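Long-range contacts in hypothetical protein (PDB 2P4G), which probably acts as an NADP-dependent pyrimidine reductase in riboflavin biosynthesis: residues Q20-A25 against A63-Q68; E35-A40 against V209-L214; A75-A80 against K189-E194; V242-S247 against R257-R262. One frame throughout, in Å; residues are numbered along the deposited sequence.

Interaction 1 of 4, residues Q20-A25 against A63-Q68; sequences QIVYGA and ADLLIQ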
loop_
_atom_site.group_PDB
_atom_site.type_symbol
_atom_site.label_atom_id
_atom_site.label_comp_id
_atom_site.label_asym_id
_atom_site.label_seq_id
_atom_site.Cartn_x
_atom_site.Cartn_y
_atom_site.Cartn_z
ATOM N N GLN A 20 11.562 20.527 0.436
ATOM C CA GLN A 20 10.497 20.732 -0.531
ATOM C C GLN A 20 9.273 19.936 -0.143
ATOM O O GLN A 20 8.179 20.471 -0.057
ATOM C CB GLN A 20 10.962 20.357 -1.934
ATOM C CG GLN A 20 12.045 21.299 -2.470
ATOM C CD GLN A 20 12.561 20.866 -3.823
ATOM O OE1 GLN A 20 11.875 20.137 -4.558
ATOM N NE2 GLN A 20 13.768 21.312 -4.172
ATOM N N ILE A 21 9.477 18.656 0.110
ATOM C CA ILE A 21 8.401 17.750 0.450
ATOM C C ILE A 21 7.570 18.304 1.584
ATOM O O ILE A 21 6.355 18.261 1.520
ATOM C CB ILE A 21 8.957 16.375 0.851
ATOM C CG1 ILE A 21 9.634 15.722 -0.353
ATOM C CG2 ILE A 21 7.855 15.481 1.349
ATOM C CD1 ILE A 21 10.535 14.556 -0.023
ATOM N N VAL A 22 8.237 18.826 2.615
ATOM C CA VAL A 22 7.571 19.342 3.805
ATOM C C VAL A 22 6.997 20.751 3.608
ATOM O O VAL A 22 5.900 21.040 4.069
ATOM C CB VAL A 22 8.507 19.322 5.053
ATOM C CG1 VAL A 22 7.862 20.043 6.229
ATOM C CG2 VAL A 22 8.859 17.892 5.455
ATOM N N TYR A 23 7.719 21.629 2.917
ATOM C CA TYR A 23 7.365 23.035 2.919
ATOM C C TYR A 23 6.843 23.588 1.590
ATOM O O TYR A 23 6.218 24.664 1.568
ATOM C CB TYR A 23 8.581 23.865 3.365
ATOM C CG TYR A 23 8.977 23.634 4.801
ATOM C CD1 TYR A 23 8.283 24.249 5.836
ATOM C CD2 TYR A 23 10.059 22.807 5.131
ATOM C CE1 TYR A 23 8.651 24.049 7.164
ATOM C CE2 TYR A 23 10.432 22.603 6.451
ATOM C CZ TYR A 23 9.724 23.226 7.466
ATOM O OH TYR A 23 10.084 23.036 8.785
ATOM N N GLY A 24 7.102 22.881 0.492
ATOM C CA GLY A 24 6.919 23.459 -0.836
ATOM C C GLY A 24 5.580 23.151 -1.486
ATOM O O GLY A 24 4.911 22.202 -1.093
ATOM N N ALA A 25 5.233 23.952 -2.496
ATOM C CA ALA A 25 3.938 23.895 -3.191
ATOM C C ALA A 25 2.752 23.942 -2.231
ATOM O O ALA A 25 1.805 23.152 -2.354
ATOM C CB ALA A 25 3.851 22.656 -4.116
ATOM N N ALA A 63 14.498 8.877 6.969
ATOM C CA ALA A 63 14.825 9.326 8.343
ATOM C C ALA A 63 15.011 10.843 8.378
ATOM O O ALA A 63 14.551 11.514 9.294
ATOM C CB ALA A 63 16.113 8.609 8.903
ATOM N N ASP A 64 15.698 11.369 7.378
ATOM C CA ASP A 64 15.805 12.809 7.184
ATOM C C ASP A 64 14.462 13.513 7.051
ATOM O O ASP A 64 14.257 14.591 7.582
ATOM C CB ASP A 64 16.586 13.098 5.918
ATOM C CG ASP A 64 18.026 12.689 6.012
ATOM O OD1 ASP A 64 18.444 12.197 7.096
ATOM O OD2 ASP A 64 18.741 12.866 4.994
ATOM N N LEU A 65 13.555 12.922 6.305
ATOM C CA LEU A 65 12.227 13.505 6.129
ATOM C C LEU A 65 11.455 13.532 7.452
ATOM O O LEU A 65 10.763 14.497 7.754
ATOM C CB LEU A 65 11.441 12.715 5.068
ATOM C CG LEU A 65 10.066 13.251 4.698
ATOM C CD1 LEU A 65 10.236 14.616 4.105
ATOM C CD2 LEU A 65 9.351 12.276 3.730
ATOM N N LEU A 66 11.559 12.480 8.242
ATOM C CA LEU A 66 10.945 12.537 9.558
ATOM C C LEU A 66 11.481 13.735 10.329
ATOM O O LEU A 66 10.712 14.479 10.919
ATOM C CB LEU A 66 11.198 11.266 10.369
ATOM C CG LEU A 66 10.002 10.422 10.782
ATOM C CD1 LEU A 66 10.496 9.330 11.754
ATOM C CD2 LEU A 66 8.890 11.268 11.420
ATOM N N ILE A 67 12.805 13.911 10.324
ATOM C CA ILE A 67 13.433 15.021 11.048
ATOM C C ILE A 67 12.967 16.364 10.493
ATOM O O ILE A 67 12.686 17.289 11.254
ATOM C CB ILE A 67 14.973 14.936 11.008
ATOM C CG1 ILE A 67 15.459 13.716 11.791
ATOM C CG2 ILE A 67 15.614 16.188 11.599
ATOM C CD1 ILE A 67 14.870 13.606 13.111
ATOM N N GLN A 68 12.881 16.458 9.173
ATOM C CA GLN A 68 12.404 17.687 8.505
ATOM C C GLN A 68 10.992 18.034 8.991
ATOM O O GLN A 68 10.708 19.183 9.311
ATOM C CB GLN A 68 12.423 17.519 6.974
ATOM C CG GLN A 68 12.283 18.795 6.203
ATOM C CD GLN A 68 13.579 19.576 6.155
ATOM O OE1 GLN A 68 13.802 20.491 6.948
ATOM N NE2 GLN A 68 14.454 19.195 5.241
HETATM O O HOH W 1 11.909 21.308 9.033
#
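L65 has CG anti to the backbone N (chi1 -176°), and chi2 (62°) then turns CD1 toward I21 and V22 in the last turn of helix 18-23, while Q68, its CG also anti to N, lays its CH2 groups beside V22. This is helix-on-helix packing: the short N-terminal helix 18-23 lies against helix 60-72, which follows the first strand of the RibD-type reductase fold. L65 CD1 is the shared methyl, 3.7 Å from I21 CG2 and 3.8 Å from V22 CG2. The I21 and L65 side chains cross at about a right angle, whereas V22 and L65 run past each other in opposite directions. V22 CG2 also presses on Q68 CG at 3.6 Å, and V22 reaches further along the same helix to L69 and W72. Q68 then bends at chi2 (78°), and its amide nitrogen turns back to T18 OG1 in the first turn of helix 18-23. No direct hydrogen bond joins the two segments; a water does this at the outer edge. It lies in the plane of the Y23 ring, accepts from Y23 OH at 2.5 Å, and donates both to Q68 O and, at 2.9 Å, to Q68 OE1.

Interaction 2 of 4, residues E35-A40 against V209-L214; sequences ECRAIA and VDRLHL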
loop_
_atom_site.group_PDB
_atom_site.type_symbol
_atom_site.label_atom_id
_atom_site.label_comp_id
_atom_site.label_asym_id
_atom_site.label_seq_id
_atom_site.Cartn_x
_atom_site.Cartn_y
_atom_site.Cartn_z
ATOM N N GLU A 35 -2.248 23.197 11.491
ATOM C CA GLU A 35 -2.243 22.114 10.541
ATOM C C GLU A 35 -1.852 20.818 11.253
ATOM O O GLU A 35 -1.011 20.826 12.131
ATOM C CB GLU A 35 -1.278 22.402 9.394
ATOM C CG GLU A 35 -1.544 21.492 8.195
ATOM C CD GLU A 35 -0.509 21.576 7.103
ATOM O OE1 GLU A 35 0.253 22.565 7.029
ATOM O OE2 GLU A 35 -0.461 20.627 6.312
ATOM N N CYS A 36 -2.508 19.723 10.887
ATOM C CA CYS A 36 -2.116 18.398 11.351
ATOM C C CYS A 36 -1.748 17.498 10.176
ATOM O O CYS A 36 -2.490 17.401 9.198
ATOM C CB CYS A 36 -3.258 17.755 12.131
ATOM S SG CYS A 36 -2.923 16.087 12.699
ATOM N N ARG A 37 -0.599 16.847 10.298
ATOM C CA ARG A 37 -0.090 15.937 9.295
ATOM C C ARG A 37 0.247 14.608 9.926
ATOM O O ARG A 37 0.768 14.552 11.037
ATOM C CB ARG A 37 1.172 16.483 8.646
ATOM C CG ARG A 37 0.971 17.837 8.065
ATOM C CD ARG A 37 2.008 18.104 7.013
ATOM N NE ARG A 37 2.000 19.483 6.543
ATOM C CZ ARG A 37 2.930 19.977 5.741
ATOM N NH1 ARG A 37 3.938 19.211 5.333
ATOM N NH2 ARG A 37 2.861 21.237 5.363
ATOM N N ALA A 38 -0.056 13.545 9.199
ATOM C CA ALA A 38 0.339 12.209 9.596
ATOM C C ALA A 38 1.541 11.829 8.732
ATOM O O ALA A 38 1.566 12.148 7.553
ATOM C CB ALA A 38 -0.814 11.249 9.399
ATOM N N ILE A 39 2.544 11.186 9.327
ATOM C CA ILE A 39 3.708 10.702 8.579
ATOM C C ILE A 39 3.867 9.202 8.780
ATOM O O ILE A 39 3.839 8.707 9.901
ATOM C CB ILE A 39 5.019 11.485 8.918
ATOM C CG1 ILE A 39 6.168 10.983 8.048
ATOM C CG2 ILE A 39 5.383 11.416 10.429
ATOM C CD1 ILE A 39 7.154 12.037 7.712
ATOM N N ALA A 40 3.996 8.458 7.686
ATOM C CA ALA A 40 3.934 7.005 7.810
ATOM C C ALA A 40 4.782 6.321 6.735
ATOM O O ALA A 40 5.138 6.937 5.726
ATOM C CB ALA A 40 2.451 6.517 7.805
ATOM N N VAL A 209 -6.741 15.006 10.208
ATOM C CA VAL A 209 -5.540 14.928 9.384
ATOM C C VAL A 209 -5.765 15.753 8.129
ATOM O O VAL A 209 -6.720 15.507 7.383
ATOM C CB VAL A 209 -5.207 13.457 9.044
ATOM C CG1 VAL A 209 -3.954 13.362 8.151
ATOM C CG2 VAL A 209 -5.014 12.647 10.350
ATOM N N ASP A 210 -4.924 16.763 7.929
ATOM C CA ASP A 210 -5.011 17.650 6.754
ATOM C C ASP A 210 -4.188 17.135 5.591
ATOM O O ASP A 210 -4.555 17.312 4.447
ATOM C CB ASP A 210 -4.474 19.033 7.094
ATOM C CG ASP A 210 -5.212 19.663 8.218
ATOM O OD1 ASP A 210 -6.423 19.851 8.036
ATOM O OD2 ASP A 210 -4.604 19.951 9.276
ATOM N N ARG A 211 -3.030 16.563 5.913
ATOM C CA ARG A 211 -2.081 16.037 4.924
ATOM C C ARG A 211 -1.433 14.795 5.469
ATOM O O ARG A 211 -1.309 14.644 6.679
ATOM C CB ARG A 211 -0.943 17.009 4.630
ATOM C CG ARG A 211 -1.287 17.961 3.600
ATOM C CD ARG A 211 -0.153 18.864 3.196
ATOM N NE ARG A 211 -0.745 19.772 2.228
ATOM C CZ ARG A 211 -1.533 20.794 2.549
ATOM N NH1 ARG A 211 -1.756 21.125 3.820
ATOM N NH2 ARG A 211 -2.057 21.529 1.586
ATOM N N LEU A 212 -0.971 13.968 4.537
ATOM C CA LEU A 212 -0.290 12.727 4.820
ATOM C C LEU A 212 1.029 12.709 4.067
ATOM O O LEU A 212 1.050 12.962 2.871
ATOM C CB LEU A 212 -1.175 11.565 4.357
ATOM C CG LEU A 212 -0.657 10.137 4.433
ATOM C CD1 LEU A 212 -0.277 9.761 5.851
ATOM C CD2 LEU A 212 -1.736 9.241 3.867
ATOM N N HIS A 213 2.115 12.445 4.793
ATOM C CA HIS A 213 3.370 12.060 4.206
ATOM C C HIS A 213 3.466 10.545 4.277
ATOM O O HIS A 213 3.504 9.989 5.359
ATOM C CB HIS A 213 4.519 12.674 4.974
ATOM C CG HIS A 213 4.587 14.145 4.827
ATOM N ND1 HIS A 213 5.358 14.762 3.868
ATOM C CD2 HIS A 213 3.941 15.130 5.490
ATOM C CE1 HIS A 213 5.189 16.069 3.953
ATOM N NE2 HIS A 213 4.343 16.317 4.939
ATOM N N LEU A 214 3.492 9.889 3.122
ATOM C CA LEU A 214 3.551 8.427 3.073
ATOM C C LEU A 214 4.761 8.034 2.254
ATOM O O LEU A 214 4.951 8.514 1.122
ATOM C CB LEU A 214 2.278 7.843 2.467
ATOM C CG LEU A 214 2.211 6.309 2.334
ATOM C CD1 LEU A 214 2.037 5.658 3.684
ATOM C CD2 LEU A 214 1.081 5.912 1.383
#
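E35 OE2 takes two arginine N-H groups from opposite faces of its carboxylate: R211 NH1 at 2.9 Å and R37 NE at 2.7 Å. Both donors stand well above the carboxylate plane, R211 NH1 by 64°. This grip holds two like charges side by side, and the carboxylate would be expected to offset their repulsion. R211 is further engaged through NE by E244. The R37 guanidinium, with R211 CD over one face toward its rim, sends NH1 to H213 NE2 at 2.9 Å, within the imidazole plane, so that NE2 is the accepting nitrogen; NH1 also reaches V22 O. At the start of the pairing, D210 OD2 accepts from C36 N in an almost straight bond of 2.7 Å, while D210 N returns one to C36 O and D210 OD1 forms a salt bridge with R262 NH2. Beyond it the chains pair as parallel neighbours in the central sheet of the reductase domain, strand 35-43 beside 211-217. A38 N donates to R211 O, H213 N to A38 O, and A40 N to H213 O. On the face bearing R37 and H213, I39 CD1 packs on H213 CB at 3.9 Å, and helix 60-72 covers I39 through L66 and L69. On the other face A38 CB lies 4.0 Å from V209 CG1 and 3.9 Å from L212 CD1. There L212 and L214 also meet I44 of the second subunit.

Interaction 3 of 4, residues A75-A80 against K189-E194; sequences AIVVGA and KKISIE. With EDO (1,2-ethanediol), chain H; EDO (1,2-ethanediol), chain J.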
loop_
_atom_site.group_PDB
_atom_site.type_symbol
_atom_site.label_atom_id
_atom_site.label_comp_id
_atom_site.label_asym_id
_atom_site.label_seq_id
_atom_site.Cartn_x
_atom_site.Cartn_y
_atom_site.Cartn_z
ATOM N N ALA A 75 4.235 20.065 17.755
ATOM C CA ALA A 75 4.079 18.849 18.588
ATOM C C ALA A 75 4.102 17.599 17.734
ATOM O O ALA A 75 3.765 17.621 16.544
ATOM C CB ALA A 75 2.777 18.894 19.380
ATOM N N ILE A 76 4.498 16.510 18.361
ATOM C CA ILE A 76 4.522 15.197 17.745
ATOM C C ILE A 76 3.565 14.366 18.583
ATOM O O ILE A 76 3.630 14.386 19.812
ATOM C CB ILE A 76 5.943 14.586 17.819
ATOM C CG1 ILE A 76 6.939 15.451 17.041
ATOM C CG2 ILE A 76 5.986 13.168 17.307
ATOM C CD1 ILE A 76 8.378 15.282 17.497
ATOM N N VAL A 77 2.661 13.663 17.920
ATOM C CA VAL A 77 1.752 12.751 18.574
ATOM C C VAL A 77 2.066 11.360 18.060
ATOM O O VAL A 77 2.154 11.128 16.853
ATOM C CB VAL A 77 0.293 13.128 18.279
ATOM C CG1 VAL A 77 -0.654 12.045 18.742
ATOM C CG2 VAL A 77 -0.044 14.493 18.925
ATOM N N VAL A 78 2.286 10.446 18.990
ATOM C CA VAL A 78 2.642 9.076 18.649
ATOM C C VAL A 78 2.135 8.147 19.764
ATOM O O VAL A 78 2.127 8.518 20.931
ATOM C CB VAL A 78 4.180 8.934 18.416
ATOM C CG1 VAL A 78 4.945 9.145 19.720
ATOM C CG2 VAL A 78 4.535 7.576 17.778
ATOM N N GLY A 79 1.684 6.953 19.393
ATOM C CA GLY A 79 1.293 5.954 20.376
ATOM C C GLY A 79 2.524 5.468 21.125
ATOM O O GLY A 79 3.580 5.231 20.539
ATOM N N ALA A 80 2.392 5.312 22.431
ATOM C CA ALA A 80 3.518 4.923 23.274
ATOM C C ALA A 80 4.235 3.638 22.784
ATOM O O ALA A 80 5.464 3.550 22.841
ATOM C CB ALA A 80 3.047 4.771 24.725
ATOM N N LYS A 189 0.388 24.443 17.230
ATOM C CA LYS A 189 -0.528 24.493 16.085
ATOM C C LYS A 189 -0.227 23.500 14.958
ATOM O O LYS A 189 -1.154 23.065 14.262
ATOM C CB LYS A 189 -0.568 25.926 15.508
ATOM N N LYS A 190 1.055 23.187 14.754
ATOM C CA LYS A 190 1.490 22.245 13.729
ATOM C C LYS A 190 1.722 20.920 14.426
ATOM O O LYS A 190 2.602 20.818 15.269
ATOM C CB LYS A 190 2.788 22.701 13.049
ATOM C CG LYS A 190 2.750 24.086 12.426
ATOM C CD LYS A 190 1.870 24.122 11.221
ATOM C CE LYS A 190 1.574 25.557 10.785
ATOM N NZ LYS A 190 2.591 26.116 9.846
ATOM N N ILE A 191 0.915 19.910 14.102
ATOM C CA ILE A 191 1.004 18.637 14.793
ATOM C C ILE A 191 1.371 17.542 13.814
ATOM O O ILE A 191 0.727 17.373 12.793
ATOM C CB ILE A 191 -0.304 18.284 15.523
ATOM C CG1 ILE A 191 -0.680 19.395 16.514
ATOM C CG2 ILE A 191 -0.162 16.908 16.247
ATOM C CD1 ILE A 191 -2.049 19.216 17.197
ATOM N N SER A 192 2.426 16.802 14.120
ATOM C CA SER A 192 2.808 15.665 13.303
ATOM C C SER A 192 2.370 14.413 14.061
ATOM O O SER A 192 2.684 14.273 15.237
ATOM C CB SER A 192 4.313 15.685 13.044
ATOM O OG SER A 192 4.767 14.486 12.429
ATOM N N ILE A 193 1.607 13.536 13.409
ATOM C CA ILE A 193 1.257 12.241 13.993
ATOM C C ILE A 193 2.189 11.237 13.351
ATOM O O ILE A 193 2.125 11.021 12.132
ATOM C CB ILE A 193 -0.214 11.836 13.735
ATOM C CG1 ILE A 193 -1.155 12.866 14.373
ATOM C CG2 ILE A 193 -0.492 10.362 14.243
ATOM C CD1 ILE A 193 -2.669 12.608 14.089
ATOM N N GLU A 194 3.077 10.665 14.156
ATOM C CA GLU A 194 4.090 9.756 13.668
ATOM C C GLU A 194 3.643 8.312 13.799
ATOM O O GLU A 194 4.351 7.361 13.455
ATOM C CB GLU A 194 5.367 9.966 14.426
ATOM C CG GLU A 194 5.953 11.289 14.155
ATOM C CD GLU A 194 7.308 11.467 14.758
ATOM O OE1 GLU A 194 7.752 10.614 15.571
ATOM O OE2 GLU A 194 7.944 12.478 14.413
HETATM C C1 EDO H . 8.938 5.275 24.596
HETATM O O1 EDO H . 9.787 5.068 25.736
HETATM C C2 EDO H . 7.503 5.584 25.071
HETATM O O2 EDO H . 6.543 4.524 24.863
HETATM C C1 EDO J . 8.252 6.511 9.322
HETATM O O1 EDO J . 8.508 7.256 8.136
HETATM C C2 EDO J . 7.107 7.235 10.027
HETATM O O2 EDO J . 6.452 6.467 11.075
#
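I76 and E194 meet across the strands through CG2, the branch that stands anti to the backbone N in I76, while CG1 lies beside that N (chi1 -62°). This methyl sits 3.3 Å from E194 CD, close against the carboxylate carbon, with both oxygens slightly farther off. E194 arrives with CG anti to its own carbonyl carbon (chi1 -66°) and an extended chain beyond. The two side chains cross obliquely. Though buried, the E194 carboxylate is satisfied at both oxygens, by R70 NE from helix 60-72 and by Y88 OH. Strands 75-79 and 190-195 are adjacent parallel strands near the middle of the mixed sheet of the RibD-type reductase domain, running 24° apart over these residues. Their backbones exchange four hydrogen bonds, among them S192 N to A75 O at 2.9 Å and V77 N to S192 O at 2.8 Å. On the face carrying A75, V77, I191 and I193, V77 CG2 is anti to the carbonyl carbon and meets I191 CG2 at 3.6 Å, itself the branch anti to the I191 backbone N. V77 CB has I193 CG1 at 4.2 Å. Helix 175-184 covers this face, L183 touching A75 and V77, and F180 touching I191.

Interaction 4 of 4, residues V242-S247 against R257-R262; sequences VLEMLS and RYKVIR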
loop_
_atom_site.group_PDB
_atom_site.type_symbol
_atom_site.label_atom_id
_atom_site.label_comp_id
_atom_site.label_asym_id
_atom_site.label_seq_id
_atom_site.Cartn_x
_atom_site.Cartn_y
_atom_site.Cartn_z
ATOM N N VAL A 242 -5.581 13.922 -2.563
ATOM C CA VAL A 242 -5.003 14.669 -3.687
ATOM C C VAL A 242 -3.499 14.557 -3.527
ATOM O O VAL A 242 -2.946 14.991 -2.513
ATOM C CB VAL A 242 -5.450 16.151 -3.702
ATOM C CG1 VAL A 242 -4.653 16.990 -4.739
ATOM C CG2 VAL A 242 -6.937 16.238 -3.982
ATOM N N LEU A 243 -2.854 13.922 -4.498
ATOM C CA LEU A 243 -1.403 13.828 -4.534
ATOM C C LEU A 243 -0.846 15.226 -4.803
ATOM O O LEU A 243 -1.233 15.877 -5.763
ATOM C CB LEU A 243 -0.943 12.843 -5.619
ATOM C CG LEU A 243 0.571 12.595 -5.705
ATOM C CD1 LEU A 243 1.087 11.944 -4.425
ATOM C CD2 LEU A 243 0.943 11.772 -6.970
ATOM N N GLU A 244 0.039 15.680 -3.929
ATOM C CA GLU A 244 0.651 16.995 -4.055
ATOM C C GLU A 244 2.125 16.948 -4.452
ATOM O O GLU A 244 2.607 17.834 -5.159
ATOM C CB GLU A 244 0.531 17.727 -2.737
ATOM C CG GLU A 244 -0.856 18.177 -2.366
ATOM C CD GLU A 244 -0.873 18.895 -1.024
ATOM O OE1 GLU A 244 0.098 18.762 -0.253
ATOM O OE2 GLU A 244 -1.859 19.586 -0.739
HETATM N N MSE A 245 2.829 15.930 -3.976
HETATM C CA MSE A 245 4.274 15.811 -4.124
HETATM C C MSE A 245 4.579 14.354 -4.319
HETATM O O MSE A 245 4.055 13.536 -3.601
HETATM C CB MSE A 245 5.000 16.211 -2.843
HETATM C CG MSE A 245 4.909 17.649 -2.433
HETATM SE SE MSE A 245 6.081 18.779 -3.507
HETATM C CE MSE A 245 7.760 18.017 -2.938
ATOM N N LEU A 246 5.455 14.042 -5.255
ATOM C CA LEU A 246 5.916 12.685 -5.457
ATOM C C LEU A 246 7.410 12.676 -5.743
ATOM O O LEU A 246 7.885 13.421 -6.588
ATOM C CB LEU A 246 5.193 12.056 -6.631
ATOM C CG LEU A 246 5.577 10.626 -6.989
ATOM C CD1 LEU A 246 5.233 9.705 -5.823
ATOM C CD2 LEU A 246 4.860 10.236 -8.280
ATOM N N SER A 247 8.120 11.781 -5.077
ATOM C CA SER A 247 9.555 11.679 -5.191
ATOM C C SER A 247 10.010 10.257 -4.805
ATOM O O SER A 247 9.224 9.478 -4.267
ATOM C CB SER A 247 10.178 12.733 -4.268
ATOM O OG SER A 247 11.548 12.511 -4.093
ATOM N N ARG A 257 3.264 13.095 -0.772
ATOM C CA ARG A 257 2.520 13.970 0.078
ATOM C C ARG A 257 1.145 14.110 -0.537
ATOM O O ARG A 257 1.021 14.500 -1.728
ATOM C CB ARG A 257 3.169 15.342 0.141
ATOM C CG ARG A 257 2.573 16.205 1.243
ATOM C CD ARG A 257 3.222 17.561 1.303
ATOM N NE ARG A 257 2.782 18.383 0.204
ATOM C CZ ARG A 257 3.305 19.566 -0.100
ATOM N NH1 ARG A 257 4.298 20.065 0.608
ATOM N NH2 ARG A 257 2.811 20.245 -1.122
ATOM N N TYR A 258 0.127 13.809 0.272
ATOM C CA TYR A 258 -1.280 13.951 -0.105
ATOM C C TYR A 258 -2.017 14.923 0.791
ATOM O O TYR A 258 -1.749 15.007 1.990
ATOM C CB TYR A 258 -2.011 12.635 0.073
ATOM C CG TYR A 258 -1.544 11.491 -0.785
ATOM C CD1 TYR A 258 -2.088 11.281 -2.065
ATOM C CD2 TYR A 258 -0.603 10.572 -0.302
ATOM C CE1 TYR A 258 -1.695 10.190 -2.855
ATOM C CE2 TYR A 258 -0.190 9.479 -1.088
ATOM C CZ TYR A 258 -0.752 9.292 -2.351
ATOM O OH TYR A 258 -0.349 8.229 -3.108
ATOM N N LYS A 259 -3.005 15.587 0.210
ATOM C CA LYS A 259 -3.958 16.388 0.957
ATOM C C LYS A 259 -5.163 15.513 1.252
ATOM O O LYS A 259 -5.720 14.900 0.345
ATOM C CB LYS A 259 -4.362 17.613 0.134
ATOM C CG LYS A 259 -5.614 18.373 0.603
ATOM C CD LYS A 259 -5.452 19.005 1.983
ATOM C CE LYS A 259 -6.343 20.220 2.151
ATOM N NZ LYS A 259 -6.084 21.279 1.120
ATOM N N VAL A 260 -5.578 15.472 2.514
ATOM C CA VAL A 260 -6.738 14.674 2.921
ATOM C C VAL A 260 -8.046 15.419 2.688
ATOM O O VAL A 260 -8.219 16.518 3.162
ATOM C CB VAL A 260 -6.643 14.262 4.394
ATOM C CG1 VAL A 260 -7.910 13.561 4.833
ATOM C CG2 VAL A 260 -5.436 13.389 4.604
ATOM N N ILE A 261 -8.968 14.807 1.964
ATOM C CA ILE A 261 -10.203 15.505 1.566
ATOM C C ILE A 261 -11.390 15.190 2.496
ATOM O O ILE A 261 -11.834 14.042 2.612
ATOM C CB ILE A 261 -10.553 15.193 0.117
ATOM C CG1 ILE A 261 -9.391 15.617 -0.793
ATOM C CG2 ILE A 261 -11.853 15.892 -0.282
ATOM C CD1 ILE A 261 -9.332 14.845 -2.115
ATOM N N ARG A 262 -11.914 16.234 3.129
ATOM C CA ARG A 262 -12.930 16.103 4.178
ATOM C C ARG A 262 -14.335 16.003 3.598
ATOM O O ARG A 262 -14.654 16.691 2.626
ATOM C CB ARG A 262 -12.890 17.317 5.104
ATOM C CG ARG A 262 -11.500 17.788 5.454
ATOM C CD ARG A 262 -10.676 16.676 6.087
ATOM N NE ARG A 262 -9.526 17.223 6.789
ATOM C CZ ARG A 262 -9.610 17.935 7.910
ATOM N NH1 ARG A 262 -10.790 18.190 8.480
ATOM N NH2 ARG A 262 -8.507 18.394 8.476
#
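R257 meets two successive residues of the partner strand, E244 and M245, whose N-H groups both donate to R257 O, E244 N at 2.7 Å and M245 N at 3.2 Å. This is a classic beta bulge in the hairpin of strands 237-248 and 254-260, and it shifts the antiparallel register by one residue. R257 N closes the bulge by bonding to M245 O. The R257 side chain bends at chi3 (74°), turning NE to E244 OE1 in a salt bridge of 2.7 Å whose hydrogen bond is weak, with carboxylate and guanidinium planes 79° apart. Selenomethionine M245 lays CG over the centre of the guanidinium, 3.4 Å from R257 CZ. At Y258, a non-hydrogen-bonded pair with L243, the ring receives L243 CD1 over one face, offset toward the rim near Y258 CE1, in a CH-pi contact. K259 pairs with V242 through two backbone bonds, V242 N to K259 O and K259 N to V242 O, while its CB lies 3.3 Å from E244 OE2. I261 reaches back with CD1 to V242 CG2, a tight 3.3 Å contact between side chains crossing at about a right angle. Strand 237-248 is the outermost on this side of the sheet within the chain, and 254-260 lies between it and strand 211-217, which supplies E244 OE1 with a second partner. R257 NH1 binds I21 O and G24 O at the end of helix 18-23, and L243 and Y258 pack on G252 and I254 of the second subunit.

Overall arrangement
Interactions 2, 3 and 4 lie on one mixed sheet. Strand 190-195 of interaction 3 borders strand 35-43 of interaction 2, whose other strand, 211-217, borders the hairpin of interaction 4. The centres of interactions 2 and 4 are about 9 Å apart, those of 3 and 4 about 19 Å. Interaction 1 sits beside this sheet and touches all three others. Along the chain both segments of interaction 3 fall between the two segments of interaction 2, those of interactions 1 and 2 alternate, and interaction 4 comes last. Thus the first and last parts of the modelled chain meet beside the sheet, and interactions 2 and 4 both reach the second subunit.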